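Local coordinates for protein phosphoribosyl-aminoimidazole carboxylase (Aspergillus clavatus, PDB 3K5I) that catalyses, as an N5-carboxyaminoimidazole ribonucleotide synthetase of the ATP-grasp type, the ATP-dependent carboxylation of 5-aminoimidazole ribonucleotide in purine biosynthesis, at residues 301-306 against 325-330; 220-225 against 320-325. One frame throughout, in Å; residues are numbered along the deposited sequence.

Contact 1 (301-306 against 325-330); sequences EGCALS and LEIRQP
The side chain of R328 lies over the backbone at G302-C303, the point where the short helix 299-302 gives way to loop. With CG beside its own backbone N (chi1 -46°), the aliphatic part of the arginine runs across the turn: R328 CG is 3.2 Å from G302 O, and R328 CD is 3.6 Å from C303 C. The same G302 O accepts the backbone N-H of R328 at 2.7 Å; the CA of I327 approaches this oxygen too. Beyond CD the arginine bends at chi3, and its guanidinium crosses into the dimer interface, where E301 O and Q329 OE1 of the second subunit accept its N-H groups.

C303, the first residue to leave the helical conformation, turns its side chain along the 325-327 backbone. Its CB is 3.5 Å from E326 O, and SG packs against CG1 of I327 at 4.2 Å. The junction thus joins the end of an ATP-grasp helix to the linker entering strand 331-337 of the large antiparallel sheet. A water bridges the two backbones, bound by A304 N at 2.9 Å and itself donating to E326 O.

L325 starts out pointing away from 301-306, but its CD2 branch comes back to L305, 3.9 Å from CB and equally close to the carbonyl O of L305.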
loop_
_atom_site.group_PDB
_atom_site.type_symbol
_atom_site.label_atom_id
_atom_site.label_comp_id
_atom_site.label_asym_id
_atom_site.label_seq_id
_atom_site.Cartn_x
_atom_site.Cartn_y
_atom_site.Cartn_z
ATOM N N GLU A 301 3.396 6.194 3.200
ATOM C CA GLU A 301 4.772 5.718 3.122
ATOM C C GLU A 301 5.577 6.339 4.247
ATOM O O GLU A 301 6.710 5.903 4.552
ATOM C CB GLU A 301 5.400 6.223 1.834
ATOM C CG GLU A 301 4.728 5.628 0.590
ATOM C CD GLU A 301 3.443 6.353 0.186
ATOM O OE1 GLU A 301 3.104 7.405 0.766
ATOM O OE2 GLU A 301 2.774 5.799 -0.732
ATOM N N GLY A 302 4.983 7.360 4.847
ATOM C CA GLY A 302 5.698 8.072 5.884
ATOM C C GLY A 302 5.758 7.573 7.297
ATOM O O GLY A 302 6.623 8.033 8.046
ATOM N N CYS A 303 4.824 6.702 7.662
ATOM C CA CYS A 303 4.757 6.171 9.014
ATOM C C CYS A 303 4.321 4.723 8.995
ATOM O O CYS A 303 3.800 4.297 7.973
ATOM C CB CYS A 303 3.647 6.853 9.790
ATOM S SG CYS A 303 3.436 8.658 9.662
ATOM N N ALA A 304 4.478 3.997 10.111
ATOM C CA ALA A 304 4.057 2.596 10.187
ATOM C C ALA A 304 2.569 2.443 10.080
ATOM O O ALA A 304 2.245 1.432 9.467
ATOM C CB ALA A 304 4.549 1.793 11.429
ATOM N N LEU A 305 1.748 3.353 10.650
ATOM C CA LEU A 305 0.276 3.256 10.613
ATOM C C LEU A 305 -0.140 4.484 9.880
ATOM O O LEU A 305 0.114 5.576 10.356
ATOM C CB LEU A 305 -0.431 3.237 11.988
ATOM C CG LEU A 305 -0.200 1.911 12.686
ATOM C CD1 LEU A 305 -0.798 2.129 14.060
ATOM C CD2 LEU A 305 -0.789 0.713 11.891
ATOM N N SER A 306 -0.775 4.313 8.733
ATOM C CA SER A 306 -1.181 5.500 8.005
ATOM C C SER A 306 -2.459 5.993 8.632
ATOM O O SER A 306 -3.071 5.306 9.458
ATOM C CB SER A 306 -1.527 5.065 6.566
ATOM O OG SER A 306 -2.829 4.622 6.651
ATOM N N LEU A 325 2.852 6.336 14.545
ATOM C CA LEU A 325 2.401 7.582 13.921
ATOM C C LEU A 325 3.575 8.541 13.862
ATOM O O LEU A 325 3.442 9.709 13.554
ATOM C CB LEU A 325 1.320 8.209 14.786
ATOM C CG LEU A 325 0.448 7.029 15.253
ATOM C CD1 LEU A 325 -0.611 7.440 16.273
ATOM C CD2 LEU A 325 -0.313 6.577 14.067
ATOM N N GLU A 326 4.755 8.008 14.153
ATOM C CA GLU A 326 5.964 8.843 14.117
ATOM C C GLU A 326 6.369 8.736 12.658
ATOM O O GLU A 326 6.203 7.661 12.065
ATOM C CB GLU A 326 7.076 8.148 14.942
ATOM C CG GLU A 326 7.266 8.693 16.346
ATOM C CD GLU A 326 8.003 7.768 17.321
ATOM O OE1 GLU A 326 8.936 7.029 16.909
ATOM O OE2 GLU A 326 7.647 7.806 18.522
ATOM N N ILE A 327 6.959 9.807 12.145
ATOM C CA ILE A 327 7.428 9.838 10.758
ATOM C C ILE A 327 8.729 9.083 10.589
ATOM O O ILE A 327 9.728 9.370 11.250
ATOM C CB ILE A 327 7.575 11.290 10.355
ATOM C CG1 ILE A 327 6.173 11.820 10.172
ATOM C CG2 ILE A 327 8.582 11.540 9.224
ATOM C CD1 ILE A 327 6.128 13.355 9.799
ATOM N N ARG A 328 8.725 8.098 9.713
ATOM C CA ARG A 328 9.933 7.278 9.456
ATOM C C ARG A 328 11.062 8.046 8.760
ATOM O O ARG A 328 12.200 7.836 9.121
ATOM C CB ARG A 328 9.551 6.124 8.481
ATOM C CG ARG A 328 8.226 5.425 8.914
ATOM C CD ARG A 328 7.815 4.122 8.177
ATOM N NE ARG A 328 9.024 3.516 7.675
ATOM C CZ ARG A 328 9.125 2.638 6.693
ATOM N NH1 ARG A 328 8.020 2.262 6.076
ATOM N NH2 ARG A 328 10.336 2.170 6.362
ATOM N N GLN A 329 10.799 8.883 7.754
ATOM C CA GLN A 329 11.848 9.641 7.062
ATOM C C GLN A 329 11.103 10.811 6.463
ATOM O O GLN A 329 9.882 10.757 6.367
ATOM C CB GLN A 329 12.292 8.882 5.830
ATOM C CG GLN A 329 13.278 7.790 6.100
ATOM C CD GLN A 329 13.597 7.200 4.759
ATOM O OE1 GLN A 329 12.730 6.899 3.929
ATOM N NE2 GLN A 329 14.860 7.103 4.502
ATOM N N PRO A 330 11.833 11.836 6.042
ATOM C CA PRO A 330 11.178 13.006 5.425
ATOM C C PRO A 330 10.469 12.698 4.100
ATOM O O PRO A 330 10.890 11.815 3.322
ATOM C CB PRO A 330 12.302 14.059 5.253
ATOM C CG PRO A 330 13.341 13.639 6.309
ATOM C CD PRO A 330 13.081 12.178 6.756
HETATM O O HOH W 1 5.719 3.088 6.139
HETATM O O HOH W 2 6.090 5.062 12.225
#

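Contact 2 (220-225 against 320-325)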
loop_
_atom_site.group_PDB
_atom_site.type_symbol
_atom_site.label_atom_id
_atom_site.label_comp_id
_atom_site.label_asym_id
_atom_site.label_seq_id
_atom_site.Cartn_x
_atom_site.Cartn_y
_atom_site.Cartn_z
ATOM N N GLU A 220 -7.980 7.640 23.942
ATOM C CA GLU A 220 -6.771 8.428 23.797
ATOM C C GLU A 220 -6.848 9.487 22.736
ATOM O O GLU A 220 -7.699 9.418 21.856
ATOM C CB GLU A 220 -5.677 7.472 23.308
ATOM C CG GLU A 220 -4.332 7.672 23.956
ATOM C CD GLU A 220 -3.833 6.407 24.616
ATOM O OE1 GLU A 220 -4.572 5.396 24.634
ATOM O OE2 GLU A 220 -2.698 6.419 25.141
ATOM N N VAL A 221 -5.931 10.445 22.809
ATOM C CA VAL A 221 -5.889 11.461 21.768
ATOM C C VAL A 221 -4.454 11.396 21.272
ATOM O O VAL A 221 -3.498 11.669 21.999
ATOM C CB VAL A 221 -6.246 12.912 22.135
ATOM C CG1 VAL A 221 -6.222 13.736 20.844
ATOM C CG2 VAL A 221 -7.673 13.020 22.676
ATOM N N LEU A 222 -4.356 10.986 20.015
ATOM C CA LEU A 222 -3.104 10.841 19.309
ATOM C C LEU A 222 -3.040 11.904 18.187
ATOM O O LEU A 222 -3.986 12.672 17.992
ATOM C CB LEU A 222 -3.012 9.403 18.764
ATOM C CG LEU A 222 -3.288 8.287 19.774
ATOM C CD1 LEU A 222 -3.415 6.913 19.143
ATOM C CD2 LEU A 222 -2.164 8.303 20.822
ATOM N N SER A 223 -1.909 11.968 17.481
ATOM C CA SER A 223 -1.727 12.951 16.400
ATOM C C SER A 223 -0.387 12.745 15.697
ATOM O O SER A 223 0.563 12.218 16.278
ATOM C CB SER A 223 -1.726 14.375 16.959
ATOM O OG SER A 223 -0.528 14.578 17.709
ATOM N N TYR A 224 -0.332 13.179 14.442
ATOM C CA TYR A 224 0.866 13.028 13.652
ATOM C C TYR A 224 1.634 14.327 13.714
ATOM O O TYR A 224 1.101 15.335 14.231
ATOM C CB TYR A 224 0.509 12.626 12.218
ATOM C CG TYR A 224 -0.059 11.202 12.046
ATOM C CD1 TYR A 224 -1.437 10.971 12.179
ATOM C CD2 TYR A 224 0.746 10.127 11.654
ATOM C CE1 TYR A 224 -1.988 9.721 11.982
ATOM C CE2 TYR A 224 0.190 8.851 11.442
ATOM C CZ TYR A 224 -1.148 8.625 11.601
ATOM O OH TYR A 224 -1.646 7.330 11.376
ATOM N N PRO A 225 2.859 14.356 13.194
ATOM C CA PRO A 225 3.585 15.630 13.260
ATOM C C PRO A 225 2.914 16.724 12.411
ATOM O O PRO A 225 2.090 16.470 11.512
ATOM C CB PRO A 225 4.939 15.281 12.649
ATOM C CG PRO A 225 5.155 13.848 13.054
ATOM C CD PRO A 225 3.754 13.239 12.840
ATOM N N ILE A 320 -3.679 1.353 18.931
ATOM C CA ILE A 320 -2.888 2.154 18.026
ATOM C C ILE A 320 -1.570 2.560 18.715
ATOM O O ILE A 320 -1.490 3.660 19.300
ATOM C CB ILE A 320 -3.688 3.353 17.595
ATOM C CG1 ILE A 320 -4.937 2.842 16.879
ATOM C CG2 ILE A 320 -2.802 4.319 16.772
ATOM C CD1 ILE A 320 -5.906 3.959 16.556
ATOM N N PRO A 321 -0.553 1.708 18.617
ATOM C CA PRO A 321 0.754 2.060 19.211
ATOM C C PRO A 321 1.152 3.477 18.741
ATOM O O PRO A 321 1.136 3.806 17.578
ATOM C CB PRO A 321 1.671 0.934 18.748
ATOM C CG PRO A 321 0.677 -0.275 18.354
ATOM C CD PRO A 321 -0.642 0.359 17.998
ATOM N N ALA A 322 1.419 4.403 19.655
ATOM C CA ALA A 322 1.705 5.793 19.301
ATOM C C ALA A 322 2.989 5.898 18.442
ATOM O O ALA A 322 3.235 6.733 17.578
ATOM C CB ALA A 322 1.952 6.540 20.636
ATOM N N GLN A 323 3.914 5.013 18.729
ATOM C CA GLN A 323 5.177 4.955 18.005
ATOM C C GLN A 323 4.920 4.877 16.487
ATOM O O GLN A 323 5.716 5.391 15.692
ATOM C CB GLN A 323 5.795 3.596 18.417
ATOM C CG GLN A 323 7.301 3.579 18.680
ATOM C CD GLN A 323 7.765 3.028 20.035
ATOM O OE1 GLN A 323 7.197 2.122 20.671
ATOM N NE2 GLN A 323 8.884 3.573 20.461
ATOM N N SER A 324 3.834 4.206 16.096
ATOM C CA SER A 324 3.476 4.009 14.693
ATOM C C SER A 324 3.031 5.206 13.865
ATOM O O SER A 324 2.830 5.096 12.634
ATOM C CB SER A 324 2.400 2.932 14.627
ATOM O OG SER A 324 2.855 1.671 15.104
ATOM N N LEU A 325 2.852 6.336 14.545
ATOM C CA LEU A 325 2.401 7.582 13.921
ATOM C C LEU A 325 3.575 8.541 13.862
ATOM O O LEU A 325 3.442 9.709 13.554
ATOM C CB LEU A 325 1.320 8.209 14.786
ATOM C CG LEU A 325 0.448 7.029 15.253
ATOM C CD1 LEU A 325 -0.611 7.440 16.273
ATOM C CD2 LEU A 325 -0.313 6.577 14.067
HETATM O O HOH W 3 3.121 11.122 16.081
#
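L222 reaches from strand 221-232 towards the 320-325 turn and spreads over three apolar partners. Its CD1 meets the CG2 branch of I320 at 3.6 Å, its CD2 grazes the methyl of A322, and its CB faces CD1 of L325 at 4.0 Å.

S223 turns its side chain the other way, where OG is held by R259 and Q255. Its carbonyl O remains on the turn's side and accepts a water at 2.8 Å, which also makes a weak bond to L325 O.

L222 and Y224 pair through their backbones with V215 and I213 of strand 206-216, which places this strand inside the eight-stranded antiparallel sheet, with the 3-10 turn against it. The turn itself is closed by bonds from S324 N to P321 O and from L325 N to A322 O; S324 OG reaches N357 N of the second subunit.

Y224 has CG beside its backbone N (chi1 -69°), which turns one face of the ring to L325, the two side chains crossing at about a right angle. The leucine CB makes a CH-pi contact over that face, offset toward the rim, 3.9 Å from the ring centroid and 26° off the normal. Its CD2 sits further along, at the phenolic end, in tight packing only 3.1 Å from Y224 OH. A hydrogen bond to L305 O fixes that hydroxyl.

P225 follows, its CD lying 3.6 Å from L325 O.

From the N terminus, the chain first supplies residues 220-225, at the start of strand 221-232, and after 94 intervening residues it returns at 320-325 to close contact 2. Before that return it has passed through 301-306, so contact 1, completed at 325-330, crosses contact 2 rather than nesting within it; half of the 18 residues it encloses form helix 307-315. L325 belongs to both contacts, whose centres are about 10 Å apart. They also meet directly, through L305 N with S324 O and at I327 against P225. Together they tie the linker before strand 331-337 to strand 221-232 and to the end of helix 299-302, beside the second subunit.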